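Local coordinates for protein Exo-alpha-sialidase (Clostridium perfringens, PDB 2V72) that binds galactose through a family 32 carbohydrate-binding module of a large sialidase toxin, probably helping the enzyme engage sugars on its targets, at residues A[20-25]-A[42-47]; A[76-81]-A[131-136]; A[68-73]-A[137-142]; A[83-88]-A[125-130]. All coordinates share one frame; numbering follows the deposited sequence.

Contacts 1, 2 and 3 converge on one galactose: contact 1 supplies H42 and W45, contact 2 N78 and F133, and contact 3 R73, which together make up the pocket. Contacts 1 and 2 have centres 11 Å apart and meet where T43 N lies 3.0 Å from A134 O, a probable hydrogen bond. Contacts 2 and 3 share strand 135-142 and touch through N78 O and R73 NH1, 3.0 Å apart. Contact 3 also carries two calcium ligands. Contact 4, nested inside the loop that contact 2 closes, belongs to the sheet of strands 84-90 and 121-129, not that of 62-71 and 135-142; its V130 O lies 2.8 Å from G79 N of contact 2, and the side chain of A126 is about 13 Å from the sugar.

Contact 1. Residues A[20-25]-A[42-47]; sequences ATSEEG and HTKWNG. With GAL (beta-D-galactopyranose), chain C.
E24 lies against one face of the W45 indole while galactose takes the opposite face. The touching atom is E24 CG, 3.4 Å from the centroid of the five-membered ring and 15° off its normal, a CH-pi contact; GAL C4 sits 3.4 Å above the indole plane on the far side. GAL O6 donates a hydrogen bond to W45 O, and H42 NE2 comes within 2.7 Å of GAL O4. E24 CG is anti to the backbone N (chi1 -177°), which lays it on the indole; beyond the bend at chi2, OE1 accepts W45 N at 2.9 Å on its anti side and also takes a bond from a water held by N46 N. Further out, E24 N donates to H42 O at 2.9 Å, and K44 N reaches S22 OG at 3.3 Å; S22 OG has a second partner in D49. W45 NE1 is held by D27, and H42 ND1 donates to T43 O at 2.7 Å, close to the imidazole plane, which helps fix the rotation of that ring. The indole is thus clamped on its protein side and offers the other face to the apolar C-H surface of galactose, a stacking platform common in carbohydrate-binding modules.

Contact 2. Residues A[76-81]-A[131-136]; sequences GNNGFI and GGFASI. With GAL (beta-D-galactopyranose), chain C.
G79 and A134 bring their backbones to 3.7 Å between CA atoms, where the type II turn N77 to F80 runs against the chain entering strand 135-142, the directions of the touching parts 65° apart. S135 grips this turn twice. Its N donates to G79 O at 2.9 Å, and its OG, set between the backbone N and the carbonyl carbon (chi1 56°), donates to N78 O at 2.9 Å in the carbonyl plane, on a lone pair. G79 CA adds a C-H contact of 3.3 Å to F133 O. The N78 and F133 side chains lie side by side and point the same way, amide and ring planes 69° apart; N78 OD1 lies at the ring edge, 3.7 Å from CD1. Both reach the sugar: N78 CB stands 3.3 Å from GAL O4, and F133 CZ 3.9 Å from GAL C6. At the other end I81 CD1 packs on I136 CG1 at 4.1 Å, and a water joins I81 N to S135 O. N78 O also accepts from R73 NH1, so one carbonyl ties the serine to a sugar-binding arginine; the hydroxyl and guanidinium that share it probably help fix the pocket wall from which N78 and F133 reach galactose.

Contact 3. Residues A[68-73]-A[137-142]; sequences IAITPR and AELNVY. With CA (calcium ion), chain B; GAL (beta-D-galactopyranose), chain C.
I68 meets L139 and V141 on the buried face of two antiparallel strands. Its CG1 branch, anti to the carbonyl carbon, lies 4.3 Å from V141 CG1, while CG2 turns to L139 CG; I70 CG1 approaches L139 CD1 more loosely. I122 and I124 of strand 121-129 cover this face, so these residues fill the space between the two sheets. On the other face A69 CB sits near the plane of the Y142 ring, 4.0 Å from CE1 at its edge, and the T71 and E138 side chains run side by side, their CB atoms 3.7 Å apart.

The pairing belongs to the beta-sandwich of the F5/8 type C family. A69 and N140 exchange two backbone bonds, and T71 N donates to E138 O. The regular pattern then gives way to a classic beta bulge, in which A137 and E138 both face T71: T71 O accepts A137 N at 2.9 Å, nearly along the C=O axis, and E138 N at 3.3 Å. A water joins A69 O, T71 OG1 and N140 ND2 along this face.

Just at the bulge, A137 O and E138 OE2 bind calcium, the carbonyl at 2.3 Å; S31, D34, N36 and T39 complete the site. The E138 chain bends at chi2 on its way to the metal, and its other oxygen, OE1, is held by Q13. Beyond the strand, R73 carries its guanidinium edge to galactose, NH1 and NH2 each donating to GAL O3 at 2.8 Å with GAL O3 near the guanidinium plane, while S75 O holds NE.

Contact 4. Residues A[83-88]-A[125-130]; sequences KYEIHA and TAIQGV
K83 lies obliquely across both I127 and Q128, two neighbours that face it together in a classic beta bulge. Its CB rests 3.9 Å from Q128 CB, and further along the chain CD passes I127 CG2 at 4.1 Å and comes near Q128 NE2; the methylenes make this contact. I127 reaches the other way as well. Its CG1 branch is anti to the carbonyl carbon (chi1 -57°), and CD1 at the end of that branch lies 3.9 Å from E85 CG. I127 thus touches the aliphatic parts of two residues whose ends are charged, one at each branch.

The backbone explains how I127 comes to face K83. K83 O accepts I127 N at 2.8 Å and, weakly, Q128 N, whereas K83 N donates to Q128 O from above the carbonyl plane. Past this one-residue shift the pairing is regular: E85 and T125 exchange two bonds, T125 N to E85 O being nearly straight at 176°. Between K83 and E85, Y84 CA makes a C-H contact of 3.2 Å to T125 O. The E85 and T125 side chains share a face, where a water lies 2.6 Å from both T125 OG1 and H87 ND1 and donates weakly to E85 O.

Y84 and A126 occupy the opposite, buried face: the Y84 ring stacks on W102, and A126 packs on I81 and A134. Strand 84-90 runs antiparallel between strand 121-129 and strand 93-101, the latter an outermost strand of this sheet, while the chain turns a corner at I127 and Q128.

Contact 1. Residues A[20-25]-A[42-47]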
# COMPACT_ATOMS: atom_id res chain seq x y z
N ALA A 20 6.91 -3.74 6.17
CA ALA A 20 5.70 -4.56 6.31
C ALA A 20 5.76 -5.51 7.51
O ALA A 20 6.83 -5.90 7.95
CB ALA A 20 5.43 -5.33 5.04
N THR A 21 4.59 -5.88 8.02
CA THR A 21 4.47 -6.73 9.20
C THR A 21 4.65 -8.20 8.81
O THR A 21 4.93 -9.06 9.66
CB THR A 21 3.10 -6.55 9.89
OG1 THR A 21 2.05 -6.79 8.94
CG2 THR A 21 2.96 -5.14 10.44
N SER A 22 4.48 -8.47 7.51
CA SER A 22 4.70 -9.79 6.91
C SER A 22 5.22 -9.63 5.50
O SER A 22 4.66 -8.85 4.70
CB SER A 22 3.42 -10.61 6.89
OG SER A 22 3.67 -11.89 6.34
N GLU A 23 6.29 -10.34 5.18
CA GLU A 23 6.86 -10.32 3.84
C GLU A 23 7.58 -11.61 3.51
O GLU A 23 8.38 -12.13 4.31
CB GLU A 23 7.73 -9.07 3.60
CG GLU A 23 8.96 -8.89 4.50
CD GLU A 23 9.33 -7.42 4.73
OE1 GLU A 23 9.55 -6.68 3.75
OE2 GLU A 23 9.42 -7.00 5.90
N GLU A 24 7.26 -12.14 2.33
CA GLU A 24 8.01 -13.23 1.74
C GLU A 24 9.38 -12.68 1.39
O GLU A 24 9.50 -11.54 0.93
CB GLU A 24 7.29 -13.75 0.49
CG GLU A 24 7.97 -14.94 -0.19
CD GLU A 24 8.16 -16.14 0.74
OE1 GLU A 24 7.23 -16.50 1.50
OE2 GLU A 24 9.26 -16.74 0.70
N GLY A 25 10.42 -13.49 1.62
CA GLY A 25 11.80 -13.10 1.35
C GLY A 25 12.00 -12.55 -0.05
O GLY A 25 12.68 -11.55 -0.25
N HIS A 42 4.49 -8.98 -0.84
CA HIS A 42 3.56 -10.08 -0.66
C HIS A 42 3.85 -10.65 0.72
O HIS A 42 5.02 -10.76 1.12
CB HIS A 42 3.80 -11.12 -1.76
CG HIS A 42 2.71 -12.14 -1.90
ND1 HIS A 42 2.33 -12.98 -0.88
CD2 HIS A 42 1.98 -12.52 -2.98
CE1 HIS A 42 1.39 -13.80 -1.31
NE2 HIS A 42 1.16 -13.54 -2.58
N THR A 43 2.79 -10.98 1.46
CA THR A 43 2.95 -11.61 2.76
C THR A 43 3.54 -13.01 2.56
O THR A 43 3.62 -13.48 1.42
CB THR A 43 1.62 -11.66 3.54
OG1 THR A 43 0.64 -12.38 2.78
CG2 THR A 43 1.10 -10.23 3.82
N LYS A 44 3.98 -13.67 3.63
CA LYS A 44 4.71 -14.92 3.43
C LYS A 44 3.86 -16.06 2.89
O LYS A 44 2.78 -16.36 3.41
CB LYS A 44 5.57 -15.34 4.64
CG LYS A 44 4.89 -15.41 5.97
CD LYS A 44 5.93 -15.77 7.07
CE LYS A 44 7.11 -14.80 7.10
NZ LYS A 44 8.10 -15.13 8.18
N TRP A 45 4.38 -16.66 1.83
CA TRP A 45 3.66 -17.64 1.02
C TRP A 45 3.11 -18.83 1.80
O TRP A 45 2.10 -19.40 1.41
CB TRP A 45 4.57 -18.14 -0.09
CG TRP A 45 5.00 -17.11 -1.11
CD1 TRP A 45 4.75 -15.75 -1.09
CD2 TRP A 45 5.77 -17.35 -2.29
NE1 TRP A 45 5.33 -15.15 -2.19
CE2 TRP A 45 5.96 -16.11 -2.94
CE3 TRP A 45 6.32 -18.51 -2.86
CZ2 TRP A 45 6.67 -16.00 -4.15
CZ3 TRP A 45 7.02 -18.39 -4.06
CH2 TRP A 45 7.19 -17.14 -4.69
N ASN A 46 3.77 -19.20 2.91
CA ASN A 46 3.34 -20.35 3.71
C ASN A 46 2.10 -20.11 4.57
O ASN A 46 1.66 -21.00 5.31
CB ASN A 46 4.49 -20.96 4.53
CG ASN A 46 5.03 -20.03 5.63
OD1 ASN A 46 6.11 -20.27 6.16
ND2 ASN A 46 4.27 -19.00 5.99
N GLY A 47 1.55 -18.90 4.47
CA GLY A 47 0.28 -18.53 5.11
C GLY A 47 0.32 -18.43 6.62
O GLY A 47 -0.72 -18.51 7.28
C1 GAL C . 2.30 -18.61 -5.88
C2 GAL C . 2.38 -17.15 -6.32
C3 GAL C . 3.07 -16.29 -5.25
C4 GAL C . 2.52 -16.55 -3.85
C5 GAL C . 2.43 -18.05 -3.55
C6 GAL C . 1.74 -18.28 -2.21
O1 GAL C . 1.48 -19.30 -6.79
O2 GAL C . 3.04 -17.05 -7.56
O3 GAL C . 2.88 -14.93 -5.56
O4 GAL C . 1.23 -15.99 -3.72
O5 GAL C . 1.71 -18.71 -4.59
O6 GAL C . 1.98 -19.61 -1.78
O HOH W 1 6.79 -18.45 3.51

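Contact 2. Residues A[76-81]-A[131-136]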
# COMPACT_ATOMS: atom_id res chain seq x y z
N GLY A 76 -1.33 -13.47 -11.73
CA GLY A 76 -1.80 -14.21 -10.55
C GLY A 76 -2.85 -13.42 -9.79
O GLY A 76 -3.04 -12.23 -10.05
N ASN A 77 -3.55 -14.06 -8.86
CA ASN A 77 -4.53 -13.34 -8.03
C ASN A 77 -4.28 -13.33 -6.51
O ASN A 77 -4.89 -12.54 -5.78
CB ASN A 77 -5.98 -13.75 -8.38
CG ASN A 77 -6.30 -15.20 -8.05
OD1 ASN A 77 -7.44 -15.64 -8.23
ND2 ASN A 77 -5.31 -15.96 -7.58
N ASN A 78 -3.37 -14.19 -6.04
CA ASN A 78 -3.07 -14.29 -4.61
C ASN A 78 -2.71 -12.95 -3.99
O ASN A 78 -1.78 -12.28 -4.44
CB ASN A 78 -1.94 -15.30 -4.36
CG ASN A 78 -2.46 -16.71 -4.12
OD1 ASN A 78 -3.57 -16.91 -3.63
ND2 ASN A 78 -1.64 -17.69 -4.46
N GLY A 79 -3.46 -12.57 -2.97
CA GLY A 79 -3.20 -11.33 -2.25
C GLY A 79 -3.87 -10.09 -2.78
O GLY A 79 -3.60 -8.99 -2.30
N PHE A 80 -4.73 -10.24 -3.79
CA PHE A 80 -5.61 -9.15 -4.19
C PHE A 80 -6.30 -8.74 -2.90
O PHE A 80 -7.03 -9.54 -2.31
CB PHE A 80 -6.68 -9.61 -5.21
CG PHE A 80 -6.20 -9.70 -6.64
CD1 PHE A 80 -7.03 -10.27 -7.61
CD2 PHE A 80 -4.96 -9.22 -7.04
CE1 PHE A 80 -6.63 -10.36 -8.95
CE2 PHE A 80 -4.56 -9.30 -8.38
CZ PHE A 80 -5.39 -9.87 -9.33
N ILE A 81 -6.05 -7.53 -2.43
CA ILE A 81 -6.68 -7.04 -1.21
C ILE A 81 -8.13 -6.67 -1.50
O ILE A 81 -8.40 -5.91 -2.43
CB ILE A 81 -5.91 -5.84 -0.59
CG1 ILE A 81 -4.45 -6.23 -0.33
CG2 ILE A 81 -6.62 -5.36 0.69
CD1 ILE A 81 -3.52 -5.09 0.02
N GLY A 131 -6.77 -15.87 -1.15
CA GLY A 131 -5.84 -16.89 -0.67
C GLY A 131 -5.45 -16.67 0.77
O GLY A 131 -4.73 -17.49 1.35
N GLY A 132 -5.93 -15.57 1.36
CA GLY A 132 -5.56 -15.16 2.72
C GLY A 132 -4.23 -14.43 2.73
O GLY A 132 -3.56 -14.37 3.76
N PHE A 133 -3.85 -13.88 1.58
CA PHE A 133 -2.61 -13.12 1.43
C PHE A 133 -2.88 -11.64 1.15
O PHE A 133 -4.02 -11.24 0.95
CB PHE A 133 -1.75 -13.69 0.30
CG PHE A 133 -1.46 -15.16 0.42
CD1 PHE A 133 -2.13 -16.08 -0.37
CD2 PHE A 133 -0.51 -15.62 1.34
CE1 PHE A 133 -1.87 -17.44 -0.25
CE2 PHE A 133 -0.24 -16.97 1.46
CZ PHE A 133 -0.92 -17.89 0.67
N ALA A 134 -1.81 -10.86 1.13
CA ALA A 134 -1.85 -9.47 0.69
C ALA A 134 -0.65 -9.25 -0.22
O ALA A 134 0.47 -9.64 0.13
CB ALA A 134 -1.79 -8.53 1.90
N SER A 135 -0.90 -8.66 -1.38
CA SER A 135 0.15 -8.26 -2.31
C SER A 135 -0.12 -6.88 -2.92
O SER A 135 -1.28 -6.49 -3.12
CB SER A 135 0.35 -9.31 -3.41
OG SER A 135 -0.84 -9.59 -4.14
N ILE A 136 0.96 -6.14 -3.16
CA ILE A 136 0.94 -4.86 -3.84
C ILE A 136 2.21 -4.81 -4.68
O ILE A 136 3.32 -4.91 -4.15
CB ILE A 136 0.91 -3.64 -2.85
CG1 ILE A 136 -0.43 -3.55 -2.11
CG2 ILE A 136 1.20 -2.33 -3.58
CD1 ILE A 136 -0.44 -2.54 -0.96
C1 GAL C . 2.30 -18.61 -5.88
C2 GAL C . 2.38 -17.15 -6.32
C3 GAL C . 3.07 -16.29 -5.25
C4 GAL C . 2.52 -16.55 -3.85
C5 GAL C . 2.43 -18.05 -3.55
C6 GAL C . 1.74 -18.28 -2.21
O1 GAL C . 1.48 -19.30 -6.79
O2 GAL C . 3.04 -17.05 -7.56
O3 GAL C . 2.88 -14.93 -5.56
O4 GAL C . 1.23 -15.99 -3.72
O5 GAL C . 1.71 -18.71 -4.59
O6 GAL C . 1.98 -19.61 -1.78
O HOH W 2 -3.95 -5.89 -3.79

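Contact 3. Residues A[68-73]-A[137-142]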
# COMPACT_ATOMS: atom_id res chain seq x y z
N ILE A 68 -3.78 8.19 -3.73
CA ILE A 68 -2.90 7.02 -3.63
C ILE A 68 -3.34 5.99 -4.69
O ILE A 68 -4.52 5.66 -4.78
CB ILE A 68 -2.94 6.39 -2.21
CG1 ILE A 68 -2.47 7.41 -1.16
CG2 ILE A 68 -2.09 5.13 -2.13
CD1 ILE A 68 -3.06 7.21 0.21
N ALA A 69 -2.38 5.50 -5.48
CA ALA A 69 -2.65 4.44 -6.44
C ALA A 69 -2.03 3.12 -6.00
O ALA A 69 -0.80 3.02 -5.85
CB ALA A 69 -2.17 4.84 -7.84
N ILE A 70 -2.89 2.13 -5.80
CA ILE A 70 -2.48 0.79 -5.36
C ILE A 70 -2.57 -0.17 -6.54
O ILE A 70 -3.66 -0.60 -6.95
CB ILE A 70 -3.35 0.29 -4.18
CG1 ILE A 70 -3.30 1.27 -2.99
CG2 ILE A 70 -2.94 -1.11 -3.75
CD1 ILE A 70 -4.36 2.38 -3.05
N THR A 71 -1.40 -0.51 -7.09
CA THR A 71 -1.28 -1.42 -8.23
C THR A 71 -1.16 -2.87 -7.77
O THR A 71 -0.18 -3.25 -7.13
CB THR A 71 -0.05 -1.06 -9.08
OG1 THR A 71 -0.07 0.35 -9.38
CG2 THR A 71 -0.01 -1.87 -10.38
N PRO A 72 -2.18 -3.70 -8.09
CA PRO A 72 -2.11 -5.12 -7.79
C PRO A 72 -1.05 -5.84 -8.62
O PRO A 72 -0.47 -5.27 -9.54
CB PRO A 72 -3.51 -5.63 -8.17
CG PRO A 72 -4.36 -4.43 -8.26
CD PRO A 72 -3.46 -3.35 -8.73
N ARG A 73 -0.81 -7.11 -8.28
CA ARG A 73 0.09 -7.96 -9.05
C ARG A 73 -0.33 -8.07 -10.51
O ARG A 73 -1.50 -8.27 -10.83
CB ARG A 73 0.21 -9.34 -8.40
CG ARG A 73 -1.09 -10.11 -8.28
CD ARG A 73 -0.90 -11.35 -7.42
NE ARG A 73 0.09 -12.26 -7.99
CZ ARG A 73 0.78 -13.17 -7.30
NH1 ARG A 73 0.61 -13.30 -5.99
NH2 ARG A 73 1.65 -13.94 -7.93
N ALA A 137 2.05 -4.66 -5.99
CA ALA A 137 3.20 -4.60 -6.89
C ALA A 137 3.79 -3.19 -6.96
O ALA A 137 5.01 -3.04 -7.05
CB ALA A 137 2.83 -5.12 -8.30
N GLU A 138 2.93 -2.18 -6.91
CA GLU A 138 3.36 -0.78 -6.88
C GLU A 138 2.44 0.11 -6.04
O GLU A 138 1.22 -0.06 -6.04
CB GLU A 138 3.47 -0.19 -8.30
CG GLU A 138 4.76 -0.50 -9.03
CD GLU A 138 5.98 -0.00 -8.30
OE1 GLU A 138 6.12 1.23 -8.13
OE2 GLU A 138 6.81 -0.85 -7.91
N LEU A 139 3.05 1.06 -5.33
CA LEU A 139 2.32 2.03 -4.55
C LEU A 139 2.86 3.42 -4.84
O LEU A 139 4.06 3.68 -4.69
CB LEU A 139 2.40 1.72 -3.05
CG LEU A 139 1.45 2.59 -2.22
CD1 LEU A 139 0.73 1.78 -1.17
CD2 LEU A 139 2.17 3.80 -1.61
N ASN A 140 1.97 4.32 -5.26
CA ASN A 140 2.34 5.68 -5.58
C ASN A 140 1.50 6.66 -4.77
O ASN A 140 0.35 6.38 -4.43
CB ASN A 140 2.19 5.93 -7.08
CG ASN A 140 3.27 5.27 -7.88
OD1 ASN A 140 4.38 5.80 -7.99
ND2 ASN A 140 2.98 4.10 -8.44
N VAL A 141 2.10 7.80 -4.45
CA VAL A 141 1.43 8.80 -3.62
C VAL A 141 1.51 10.14 -4.32
O VAL A 141 2.57 10.55 -4.78
CB VAL A 141 2.02 8.89 -2.18
CG1 VAL A 141 1.11 9.72 -1.28
CG2 VAL A 141 2.20 7.50 -1.57
N TYR A 142 0.37 10.81 -4.42
CA TYR A 142 0.29 12.01 -5.21
C TYR A 142 -0.03 13.21 -4.35
O TYR A 142 -0.79 13.10 -3.39
CB TYR A 142 -0.72 11.83 -6.34
CG TYR A 142 -0.32 10.72 -7.28
CD1 TYR A 142 -0.68 9.39 -7.02
CD2 TYR A 142 0.44 10.98 -8.42
CE1 TYR A 142 -0.30 8.37 -7.87
CE2 TYR A 142 0.82 9.96 -9.28
CZ TYR A 142 0.45 8.66 -9.00
OH TYR A 142 0.83 7.65 -9.84
CA CA B . 7.23 -3.21 -7.69
C1 GAL C . 2.30 -18.61 -5.88
C2 GAL C . 2.38 -17.15 -6.32
C3 GAL C . 3.07 -16.29 -5.25
C4 GAL C . 2.52 -16.55 -3.85
C5 GAL C . 2.43 -18.05 -3.55
C6 GAL C . 1.74 -18.28 -2.21
O1 GAL C . 1.48 -19.30 -6.79
O2 GAL C . 3.04 -17.05 -7.56
O3 GAL C . 2.88 -14.93 -5.56
O4 GAL C . 1.23 -15.99 -3.72
O5 GAL C . 1.71 -18.71 -4.59
O6 GAL C . 1.98 -19.61 -1.78
O HOH W 3 0.71 2.57 -8.13

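Contact 4. Residues A[83-88]-A[125-130]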
# COMPACT_ATOMS: atom_id res chain seq x y z
N LYS A 83 -10.55 -6.06 1.33
CA LYS A 83 -11.02 -5.18 2.40
C LYS A 83 -9.80 -4.52 3.05
O LYS A 83 -8.82 -5.20 3.41
CB LYS A 83 -11.83 -5.97 3.42
CG LYS A 83 -12.82 -5.13 4.23
CD LYS A 83 -13.48 -5.94 5.34
CE LYS A 83 -14.39 -5.04 6.18
NZ LYS A 83 -14.42 -5.39 7.64
N TYR A 84 -9.85 -3.20 3.19
CA TYR A 84 -8.67 -2.41 3.56
C TYR A 84 -8.97 -1.27 4.54
O TYR A 84 -10.13 -0.88 4.74
CB TYR A 84 -8.01 -1.83 2.29
CG TYR A 84 -8.84 -0.78 1.59
CD1 TYR A 84 -8.69 0.57 1.89
CD2 TYR A 84 -9.80 -1.14 0.64
CE1 TYR A 84 -9.47 1.54 1.26
CE2 TYR A 84 -10.58 -0.19 0.01
CZ TYR A 84 -10.41 1.15 0.31
OH TYR A 84 -11.19 2.08 -0.32
N GLU A 85 -7.91 -0.75 5.15
CA GLU A 85 -7.92 0.50 5.90
C GLU A 85 -6.67 1.26 5.50
O GLU A 85 -5.64 0.66 5.20
CB GLU A 85 -7.84 0.25 7.40
CG GLU A 85 -9.13 -0.18 8.10
CD GLU A 85 -8.90 -0.49 9.58
OE1 GLU A 85 -7.73 -0.46 10.03
OE2 GLU A 85 -9.88 -0.75 10.30
N ILE A 86 -6.76 2.59 5.49
CA ILE A 86 -5.61 3.44 5.27
C ILE A 86 -5.48 4.45 6.42
O ILE A 86 -6.42 5.17 6.73
CB ILE A 86 -5.68 4.16 3.89
CG1 ILE A 86 -5.84 3.15 2.74
CG2 ILE A 86 -4.46 5.07 3.68
CD1 ILE A 86 -5.70 3.75 1.33
N HIS A 87 -4.31 4.46 7.06
CA HIS A 87 -4.01 5.40 8.14
C HIS A 87 -2.87 6.28 7.70
O HIS A 87 -1.98 5.83 6.97
CB HIS A 87 -3.58 4.68 9.42
CG HIS A 87 -4.63 3.82 10.04
ND1 HIS A 87 -4.99 2.59 9.53
CD2 HIS A 87 -5.39 4.00 11.15
CE1 HIS A 87 -5.92 2.05 10.30
NE2 HIS A 87 -6.18 2.89 11.29
N ALA A 88 -2.88 7.53 8.16
CA ALA A 88 -1.79 8.45 7.91
C ALA A 88 -1.10 8.81 9.21
O ALA A 88 -1.75 8.88 10.26
CB ALA A 88 -2.31 9.71 7.22
N THR A 125 -3.48 -1.39 5.38
CA THR A 125 -3.79 -2.61 6.10
C THR A 125 -4.74 -3.47 5.28
O THR A 125 -5.79 -3.01 4.85
CB THR A 125 -4.40 -2.31 7.50
OG1 THR A 125 -3.45 -1.59 8.29
CG2 THR A 125 -4.79 -3.60 8.23
N ALA A 126 -4.33 -4.72 5.06
CA ALA A 126 -5.15 -5.70 4.36
C ALA A 126 -5.92 -6.55 5.36
O ALA A 126 -5.35 -7.40 6.04
CB ALA A 126 -4.28 -6.56 3.48
N ILE A 127 -7.23 -6.29 5.46
CA ILE A 127 -8.10 -7.05 6.36
C ILE A 127 -8.48 -8.39 5.73
O ILE A 127 -8.49 -9.42 6.40
CB ILE A 127 -9.39 -6.26 6.70
CG1 ILE A 127 -9.03 -4.91 7.33
CG2 ILE A 127 -10.30 -7.08 7.62
CD1 ILE A 127 -10.18 -3.91 7.35
N GLN A 128 -8.81 -8.36 4.44
CA GLN A 128 -9.15 -9.55 3.69
C GLN A 128 -8.48 -9.46 2.33
O GLN A 128 -8.31 -8.36 1.80
CB GLN A 128 -10.66 -9.68 3.51
CG GLN A 128 -11.43 -10.05 4.78
CD GLN A 128 -12.87 -10.45 4.50
OE1 GLN A 128 -13.16 -11.21 3.56
NE2 GLN A 128 -13.79 -9.95 5.33
N GLY A 129 -8.09 -10.61 1.79
CA GLY A 129 -7.40 -10.71 0.51
C GLY A 129 -7.47 -12.14 0.02
O GLY A 129 -7.62 -13.06 0.83
N VAL A 130 -7.38 -12.34 -1.29
CA VAL A 130 -7.54 -13.70 -1.84
C VAL A 130 -6.39 -14.64 -1.49
O VAL A 130 -5.21 -14.25 -1.50
CB VAL A 130 -7.91 -13.73 -3.38
CG1 VAL A 130 -7.92 -12.35 -3.99
CG2 VAL A 130 -7.04 -14.70 -4.18
O HOH W 4 -3.91 0.89 7.91